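Local structure of LacI family transcription regulator (Bifidobacterium animalis subsp. lactis, 4O5A) at residues Pro296-Ser301 with Arg337-Pro342; Arg69-Val74 with Arg102-Leu107. The protein probably acts as a DNA-binding transcriptional regulator of the LacI family, in which an effector bound between two periplasmic-binding-protein-like subdomains alters operator binding. All coordinates share one frame; numbering follows the deposited sequence.

Contact 1. Residues Pro296-Ser301 with Arg337-Pro342; sequences PITALS and RASTAP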
ATOM      1  N   PRO A 296      -7.415  -9.485 -16.117  1.00 14.80           N
ATOM      2  CA  PRO A 296      -7.827  -8.728 -14.927  1.00 18.17           C
ATOM      3  C   PRO A 296      -8.720  -9.558 -13.994  1.00 17.27           C
ATOM      4  O   PRO A 296      -9.556 -10.363 -14.428  1.00 18.11           O
ATOM      5  CB  PRO A 296      -8.589  -7.545 -15.519  1.00 18.63           C
ATOM      6  CG  PRO A 296      -7.954  -7.348 -16.871  1.00 19.34           C
ATOM      7  CD  PRO A 296      -7.689  -8.755 -17.364  1.00 16.15           C
ATOM      8  N   ILE A 297      -8.523  -9.352 -12.695  1.00 18.10           N
ATOM      9  CA  ILE A 297      -9.062 -10.242 -11.675  1.00 14.79           C
ATOM     10  C   ILE A 297     -10.326  -9.673 -11.010  1.00 16.03           C
ATOM     11  O   ILE A 297     -10.327  -8.553 -10.476  1.00 17.34           O
ATOM     12  CB  ILE A 297      -7.982 -10.556 -10.614  1.00 17.60           C
ATOM     13  CG1 ILE A 297      -6.774 -11.267 -11.269  1.00 16.04           C
ATOM     14  CG2 ILE A 297      -8.553 -11.418  -9.488  1.00 18.05           C
ATOM     15  CD1 ILE A 297      -5.618 -11.538 -10.302  1.00 16.32           C
ATOM     16  N   THR A 298     -11.387 -10.477 -11.049  1.00 14.29           N
ATOM     17  CA  THR A 298     -12.666 -10.170 -10.407  1.00 14.03           C
ATOM     18  C   THR A 298     -12.436 -10.010  -8.904  1.00 15.73           C
ATOM     19  O   THR A 298     -11.741 -10.821  -8.286  1.00 16.06           O
ATOM     20  CB  THR A 298     -13.639 -11.314 -10.651  1.00 15.42           C
ATOM     21  OG1 THR A 298     -14.014 -11.312 -12.035  1.00 18.93           O
ATOM     22  CG2 THR A 298     -14.878 -11.167  -9.781  1.00 18.93           C
ATOM     23  N   ALA A 299     -12.998  -8.960  -8.302  1.00 17.29           N
ATOM     24  CA  ALA A 299     -12.648  -8.643  -6.920  1.00 14.32           C
ATOM     25  C   ALA A 299     -13.859  -8.208  -6.109  1.00 15.92           C
ATOM     26  O   ALA A 299     -14.728  -7.520  -6.617  1.00 18.71           O
ATOM     27  CB  ALA A 299     -11.633  -7.538  -6.881  1.00 16.09           C
ATOM     28  N   LEU A 300     -13.857  -8.589  -4.838  1.00 16.36           N
ATOM     29  CA  LEU A 300     -14.831  -8.082  -3.878  1.00 18.09           C
ATOM     30  C   LEU A 300     -14.192  -6.816  -3.335  1.00 17.88           C
ATOM     31  O   LEU A 300     -13.150  -6.868  -2.671  1.00 21.68           O
ATOM     32  CB  LEU A 300     -15.051  -9.130  -2.784  1.00 21.40           C
ATOM     33  CG  LEU A 300     -16.260  -8.991  -1.858  1.00 23.90           C
ATOM     34  CD1 LEU A 300     -16.119  -7.759  -0.990  1.00 25.85           C
ATOM     35  CD2 LEU A 300     -17.559  -8.952  -2.666  1.00 22.74           C
ATOM     36  N   SER A 301     -14.782  -5.672  -3.662  1.00 18.83           N
ATOM     37  CA  SER A 301     -14.172  -4.389  -3.354  1.00 18.65           C
ATOM     38  C   SER A 301     -14.872  -3.765  -2.154  1.00 24.52           C
ATOM     39  O   SER A 301     -16.081  -3.599  -2.173  1.00 24.22           O
ATOM     40  CB  SER A 301     -14.315  -3.455  -4.559  1.00 25.19           C
ATOM     41  OG  SER A 301     -13.839  -2.150  -4.254  1.00 26.79           O
ATOM     42  N   ARG A 337     -14.674  -8.957 -13.480  1.00 21.15           N
ATOM     43  CA  ARG A 337     -13.638  -8.778 -14.487  1.00 22.61           C
ATOM     44  C   ARG A 337     -13.458 -10.079 -15.266  1.00 24.00           C
ATOM     45  O   ARG A 337     -14.269 -11.002 -15.165  1.00 23.77           O
ATOM     46  CB  ARG A 337     -12.321  -8.290 -13.842  1.00 18.25           C
ATOM     47  CG  ARG A 337     -12.474  -6.964 -13.066  1.00 16.36           C
ATOM     48  CD  ARG A 337     -11.159  -6.230 -12.849  1.00 19.44           C
ATOM     49  NE  ARG A 337     -11.348  -4.951 -12.141  1.00 20.83           N
ATOM     50  CZ  ARG A 337     -11.159  -4.761 -10.835  1.00 18.71           C
ATOM     51  NH1 ARG A 337     -10.784  -5.772 -10.057  1.00 16.84           N
ATOM     52  NH2 ARG A 337     -11.359  -3.549 -10.302  1.00 17.47           N
ATOM     53  N   ALA A 338     -12.384 -10.159 -16.031  1.00 18.64           N
ATOM     54  CA  ALA A 338     -12.212 -11.256 -16.968  1.00 20.61           C
ATOM     55  C   ALA A 338     -11.880 -12.598 -16.329  1.00 21.45           C
ATOM     56  O   ALA A 338     -12.010 -13.637 -16.982  1.00 26.23           O
ATOM     57  CB  ALA A 338     -11.162 -10.889 -18.007  1.00 23.61           C
ATOM     58  N   SER A 339     -11.472 -12.597 -15.062  1.00 16.53           N
ATOM     59  CA  SER A 339     -10.992 -13.835 -14.432  1.00 15.24           C
ATOM     60  C   SER A 339     -12.087 -14.781 -13.909  1.00 18.22           C
ATOM     61  O   SER A 339     -11.765 -15.837 -13.362  1.00 17.81           O
ATOM     62  CB  SER A 339     -10.000 -13.520 -13.297  1.00 16.37           C
ATOM     63  OG  SER A 339     -10.704 -13.001 -12.171  1.00 17.14           O
ATOM     64  N   THR A 340     -13.362 -14.414 -14.038  1.00 16.98           N
ATOM     65  CA  THR A 340     -14.436 -15.361 -13.710  1.00 18.11           C
ATOM     66  C   THR A 340     -15.279 -15.589 -14.942  1.00 22.76           C
ATOM     67  O   THR A 340     -15.566 -14.642 -15.677  1.00 26.92           O
ATOM     68  CB  THR A 340     -15.330 -14.907 -12.521  1.00 25.42           C
ATOM     69  OG1 THR A 340     -15.739 -13.552 -12.717  1.00 25.70           O
ATOM     70  CG2 THR A 340     -14.556 -14.987 -11.206  1.00 24.00           C
ATOM     71  N   ALA A 341     -15.654 -16.846 -15.165  1.00 20.29           N
ATOM     72  CA  ALA A 341     -16.422 -17.237 -16.348  1.00 23.34           C
ATOM     73  C   ALA A 341     -17.090 -18.580 -16.080  1.00 22.88           C
ATOM     74  O   ALA A 341     -16.855 -19.177 -15.033  1.00 22.03           O
ATOM     75  CB  ALA A 341     -15.482 -17.312 -17.557  1.00 25.18           C
ATOM     76  N   PRO A 342     -17.944 -19.069 -17.005  1.00 26.67           N
ATOM     77  CA  PRO A 342     -18.567 -20.366 -16.709  1.00 25.67           C
ATOM     78  C   PRO A 342     -17.583 -21.498 -16.429  1.00 29.07           C
ATOM     79  O   PRO A 342     -16.460 -21.505 -16.958  1.00 29.81           O
ATOM     80  CB  PRO A 342     -19.360 -20.659 -17.985  1.00 28.33           C
ATOM     81  CG  PRO A 342     -19.805 -19.291 -18.434  1.00 29.50           C
ATOM     82  CD  PRO A 342     -18.579 -18.419 -18.171  1.00 33.54           C
TER
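Thr298 and Thr340 meet hydroxyl to hydroxyl with their side chains crossed at about a right angle, and Thr298 OG1 donates to Thr340 OG1 at 2.9 Å. With OG1 beside its own backbone N (chi1 -70°), Thr298 also accepts Arg337 N at 2.8 Å, so a single buried hydroxyl ties both ends of the type I beta turn Arg337-Thr340 to Thr298. Ser339 answers from the turn itself: its OG, in the crowded position between backbone N and carbonyl carbon (chi1 74°), takes the Thr298 N-H at 2.8 Å over a nearly straight path (N-H...O 163°). The same oxygen is also hydrogen-bonded to Ile281 O, and Thr340 OG1 to His185 NE2, so each of these hydroxyls has a second partner. Arg337 reaches the other way. Its chain, extended from CG to NE, runs past the Ile297 carbonyl, and NH1 turns back to Ile297 O at 2.8 Å. The oxygen lies in the guanidinium plane, at its edge, and the donor sits nearly along the C=O axis. Apolar contact is slight, Pro296 CD lying 4.1 Å from Ala338 CB. Van der Waals packing on Arg337 adds Pro296 CB, 3.9 Å from Arg337 CD, and Ala299 CB, oblique to the guanidinium. A salt bridge from Arg337 NH2 to Asp286 holds the other arm of the guanidinium. The turn follows strand 333-335, which lies antiparallel beside 298-301, and sits against residues 296-299, with Thr298 and Thr340 both packed on strand 280-284 and the Arg337 side chain lying against helix 288-292.

Contact 2. Residues Arg69-Val74 with Arg102-Leu107; sequences RRIGLV and RDYSLL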
ATOM      1  N   ARG A  69      -7.699  17.406  20.188  1.00 22.86           N
ATOM      2  CA  ARG A  69      -7.892  17.374  18.739  1.00 22.08           C
ATOM      3  C   ARG A  69      -7.050  16.304  18.058  1.00 21.62           C
ATOM      4  O   ARG A  69      -6.593  16.489  16.931  1.00 22.90           O
ATOM      5  CB  ARG A  69      -7.670  18.753  18.104  1.00 23.06           C
ATOM      6  CG  ARG A  69      -8.435  19.860  18.821  1.00 31.37           C
ATOM      7  CD  ARG A  69      -8.561  21.113  17.972  1.00 39.21           C
ATOM      8  NE  ARG A  69      -9.676  20.988  17.038  1.00 46.60           N
ATOM      9  CZ  ARG A  69     -10.952  21.212  17.355  1.00 46.61           C
ATOM     10  NH1 ARG A  69     -11.899  21.060  16.439  1.00 33.67           N
ATOM     11  NH2 ARG A  69     -11.288  21.583  18.586  1.00 54.09           N
ATOM     12  N   ARG A  70      -6.856  15.184  18.752  1.00 20.68           N
ATOM     13  CA  ARG A  70      -6.107  14.046  18.222  1.00 20.58           C
ATOM     14  C   ARG A  70      -6.917  12.778  18.382  1.00 25.22           C
ATOM     15  O   ARG A  70      -7.647  12.622  19.363  1.00 22.73           O
ATOM     16  CB  ARG A  70      -4.760  13.884  18.951  1.00 20.64           C
ATOM     17  CG  ARG A  70      -3.797  15.041  18.745  1.00 22.06           C
ATOM     18  CD  ARG A  70      -2.430  14.762  19.345  1.00 26.01           C
ATOM     19  NE  ARG A  70      -2.407  14.820  20.806  1.00 27.60           N
ATOM     20  CZ  ARG A  70      -2.196  15.930  21.509  1.00 29.11           C
ATOM     21  NH1 ARG A  70      -2.015  17.085  20.885  1.00 26.96           N
ATOM     22  NH2 ARG A  70      -2.178  15.893  22.838  1.00 30.19           N
ATOM     23  N   ILE A  71      -6.792  11.890  17.399  1.00 19.95           N
ATOM     24  CA  ILE A  71      -7.374  10.558  17.451  1.00 21.50           C
ATOM     25  C   ILE A  71      -6.192   9.611  17.482  1.00 21.20           C
ATOM     26  O   ILE A  71      -5.288   9.741  16.658  1.00 25.14           O
ATOM     27  CB  ILE A  71      -8.156  10.237  16.159  1.00 25.28           C
ATOM     28  CG1 ILE A  71      -9.231  11.289  15.890  1.00 30.63           C
ATOM     29  CG2 ILE A  71      -8.718   8.816  16.204  1.00 22.62           C
ATOM     30  CD1 ILE A  71     -10.304  11.373  16.961  1.00 23.96           C
ATOM     31  N   GLY A  72      -6.182   8.654  18.409  1.00 20.34           N
ATOM     32  CA  GLY A  72      -5.066   7.718  18.472  1.00 21.55           C
ATOM     33  C   GLY A  72      -5.250   6.453  17.651  1.00 20.21           C
ATOM     34  O   GLY A  72      -6.341   5.862  17.622  1.00 22.45           O
ATOM     35  N   LEU A  73      -4.176   6.033  16.983  1.00 19.58           N
ATOM     36  CA  LEU A  73      -4.152   4.791  16.219  1.00 20.51           C
ATOM     37  C   LEU A  73      -2.825   4.105  16.428  1.00 28.10           C
ATOM     38  O   LEU A  73      -1.772   4.681  16.143  1.00 22.38           O
ATOM     39  CB  LEU A  73      -4.358   5.071  14.721  1.00 20.28           C
ATOM     40  CG  LEU A  73      -4.199   3.874  13.783  1.00 24.75           C
ATOM     41  CD1 LEU A  73      -5.182   2.772  14.148  1.00 29.02           C
ATOM     42  CD2 LEU A  73      -4.409   4.313  12.351  1.00 28.39           C
ATOM     43  N   VAL A  74      -2.857   2.877  16.934  1.00 25.53           N
ATOM     44  CA  VAL A  74      -1.630   2.095  17.008  1.00 22.79           C
ATOM     45  C   VAL A  74      -1.589   1.112  15.849  1.00 29.81           C
ATOM     46  O   VAL A  74      -2.503   0.307  15.677  1.00 30.13           O
ATOM     47  CB  VAL A  74      -1.485   1.352  18.346  1.00 26.30           C
ATOM     48  CG1 VAL A  74      -0.158   0.615  18.388  1.00 26.16           C
ATOM     49  CG2 VAL A  74      -1.550   2.338  19.502  1.00 29.18           C
ATOM     50  N   ARG A 102     -12.614  19.270  10.934  1.00 19.40           N
ATOM     51  CA  ARG A 102     -12.695  19.771  12.308  1.00 25.10           C
ATOM     52  C   ARG A 102     -11.306  20.078  12.862  1.00 26.60           C
ATOM     53  O   ARG A 102     -11.143  20.222  14.076  1.00 25.87           O
ATOM     54  CB  ARG A 102     -13.321  18.716  13.231  1.00 33.47           C
ATOM     55  CG  ARG A 102     -14.642  18.124  12.771  1.00 36.95           C
ATOM     56  CD  ARG A 102     -15.811  18.928  13.293  1.00 29.78           C
ATOM     57  NE  ARG A 102     -15.775  19.099  14.747  1.00 28.03           N
ATOM     58  CZ  ARG A 102     -16.486  18.387  15.622  1.00 33.08           C
ATOM     59  NH1 ARG A 102     -17.313  17.440  15.207  1.00 31.00           N
ATOM     60  NH2 ARG A 102     -16.382  18.637  16.923  1.00 26.34           N
ATOM     61  N   ASP A 103     -10.313  20.141  11.977  1.00 22.17           N
ATOM     62  CA  ASP A 103      -8.930  20.435  12.378  1.00 19.23           C
ATOM     63  C   ASP A 103      -8.385  19.433  13.408  1.00 28.39           C
ATOM     64  O   ASP A 103      -7.677  19.782  14.354  1.00 30.23           O
ATOM     65  CB  ASP A 103      -8.800  21.879  12.835  1.00 23.68           C
ATOM     66  CG  ASP A 103      -9.057  22.855  11.702  1.00 38.22           C
ATOM     67  OD1 ASP A 103      -8.285  22.833  10.715  1.00 36.99           O
ATOM     68  OD2 ASP A 103     -10.042  23.616  11.781  1.00 35.42           O
ATOM     69  N   TYR A 104      -8.736  18.174  13.204  1.00 23.01           N
ATOM     70  CA  TYR A 104      -8.252  17.096  14.038  1.00 20.49           C
ATOM     71  C   TYR A 104      -7.073  16.444  13.335  1.00 20.98           C
ATOM     72  O   TYR A 104      -6.947  16.545  12.111  1.00 23.26           O
ATOM     73  CB  TYR A 104      -9.369  16.065  14.247  1.00 20.55           C
ATOM     74  CG  TYR A 104     -10.038  16.191  15.593  1.00 20.75           C
ATOM     75  CD1 TYR A 104     -10.795  17.300  15.911  1.00 21.92           C
ATOM     76  CD2 TYR A 104      -9.897  15.197  16.553  1.00 22.95           C
ATOM     77  CE1 TYR A 104     -11.403  17.425  17.149  1.00 26.84           C
ATOM     78  CE2 TYR A 104     -10.504  15.310  17.795  1.00 22.67           C
ATOM     79  CZ  TYR A 104     -11.250  16.423  18.083  1.00 25.00           C
ATOM     80  OH  TYR A 104     -11.855  16.561  19.308  1.00 29.02           O
ATOM     81  N   SER A 105      -6.223  15.770  14.109  1.00 18.08           N
ATOM     82  CA  SER A 105      -5.067  15.042  13.575  1.00 18.67           C
ATOM     83  C   SER A 105      -5.138  13.593  14.020  1.00 21.26           C
ATOM     84  O   SER A 105      -5.812  13.266  14.995  1.00 21.57           O
ATOM     85  CB  SER A 105      -3.750  15.618  14.114  1.00 26.04           C
ATOM     86  OG  SER A 105      -3.591  16.986  13.821  1.00 33.60           O
ATOM     87  N   LEU A 106      -4.412  12.728  13.321  1.00 18.06           N
ATOM     88  CA  LEU A 106      -4.281  11.339  13.736  1.00 19.24           C
ATOM     89  C   LEU A 106      -2.925  11.181  14.424  1.00 20.95           C
ATOM     90  O   LEU A 106      -1.889  11.572  13.863  1.00 22.25           O
ATOM     91  CB  LEU A 106      -4.312  10.446  12.500  1.00 22.11           C
ATOM     92  CG  LEU A 106      -4.486   8.940  12.670  1.00 28.53           C
ATOM     93  CD1 LEU A 106      -5.907   8.625  13.130  1.00 25.44           C
ATOM     94  CD2 LEU A 106      -4.171   8.216  11.353  1.00 29.75           C
ATOM     95  N   LEU A 107      -2.921  10.609  15.624  1.00 18.16           N
ATOM     96  CA  LEU A 107      -1.669  10.367  16.330  1.00 18.91           C
ATOM     97  C   LEU A 107      -1.328   8.887  16.160  1.00 20.77           C
ATOM     98  O   LEU A 107      -2.086   8.018  16.594  1.00 23.39           O
ATOM     99  CB  LEU A 107      -1.806  10.722  17.812  1.00 18.96           C
ATOM    100  CG  LEU A 107      -0.487  10.750  18.590  1.00 24.82           C
ATOM    101  CD1 LEU A 107       0.361  11.947  18.177  1.00 26.16           C
ATOM    102  CD2 LEU A 107      -0.735  10.760  20.089  1.00 27.29           C
TER
HETATM  103  O   HOH W   1      -4.977  18.753  15.370  1.00 34.70           O
HETATM  104  O   HOH W   2     -14.605  21.218  16.566  1.00 38.61           O
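Parallel strands 70-74 and 105-107 form the first beta-alpha-beta unit of the N-terminal subdomain, linked through helix 88-99, and their residues join at Arg70-Ser105, Ile71-Leu106 and Gly72-Leu107. Four backbone bonds set this register: Ser105 N to Arg69 O, Ile71 N to Ser105 O, Leu107 N to Ile71 O (2.7 Å) and Leu73 N to Leu107 O. Just before the strands, the Tyr104 ring lies beneath Arg69, whose CA stands 3.5 Å from the ring centroid and 14° off its normal, a CH-pi contact. The Arg69 chain bends at chi3 (83°), which places NE for a weak bond to Arg102 O; NH1 binds the same oxygen at 2.6 Å, nearly straight (174°) and in the guanidinium plane. A Schellman motif with Asp103, of positive phi, as C-prime residue ends helix 88-99 here. As in the Rossmann-like sheets of periplasmic-binding-protein folds, helices cover both faces. Ile71, its CD1 3.9 Å from Tyr104 CD2, packs on Leu99, Met315 and Ile319; Leu106 meets Ile92, and its CD2 touches Leu73 CD2. Opposite, Leu107 meets Trp124 of helix 116-127 and lies beside Arg70, whose NE bonds Asn129 O. Leu106 and Leu107 also pair antiparallel with a strand of the second subunit.

How the contacts relate
Contacts 1 and 2 lie on opposite sides of the chain's centre, their centres 37 Å apart and their nearest atoms about 20 Å apart. Contact 1 belongs to the mixed sheet and the loop after its last strand, contact 2 to the six-stranded parallel sheet. Both are largely buried, yet they differ in kind. Contact 2 joins two parallel strands through backbone hydrogen bonds and aliphatic packing, with an arginine over a tyrosine ring just before the strands, and it reaches the subunit interface, where the sheet continues into the second subunit. Contact 1 sets residues 296-299 against a beta turn, relies on hydroxyl and guanidinium groups, and touches no other chain. Helix 304-320, which follows strand 298-301 in sequence, packs on contact 2.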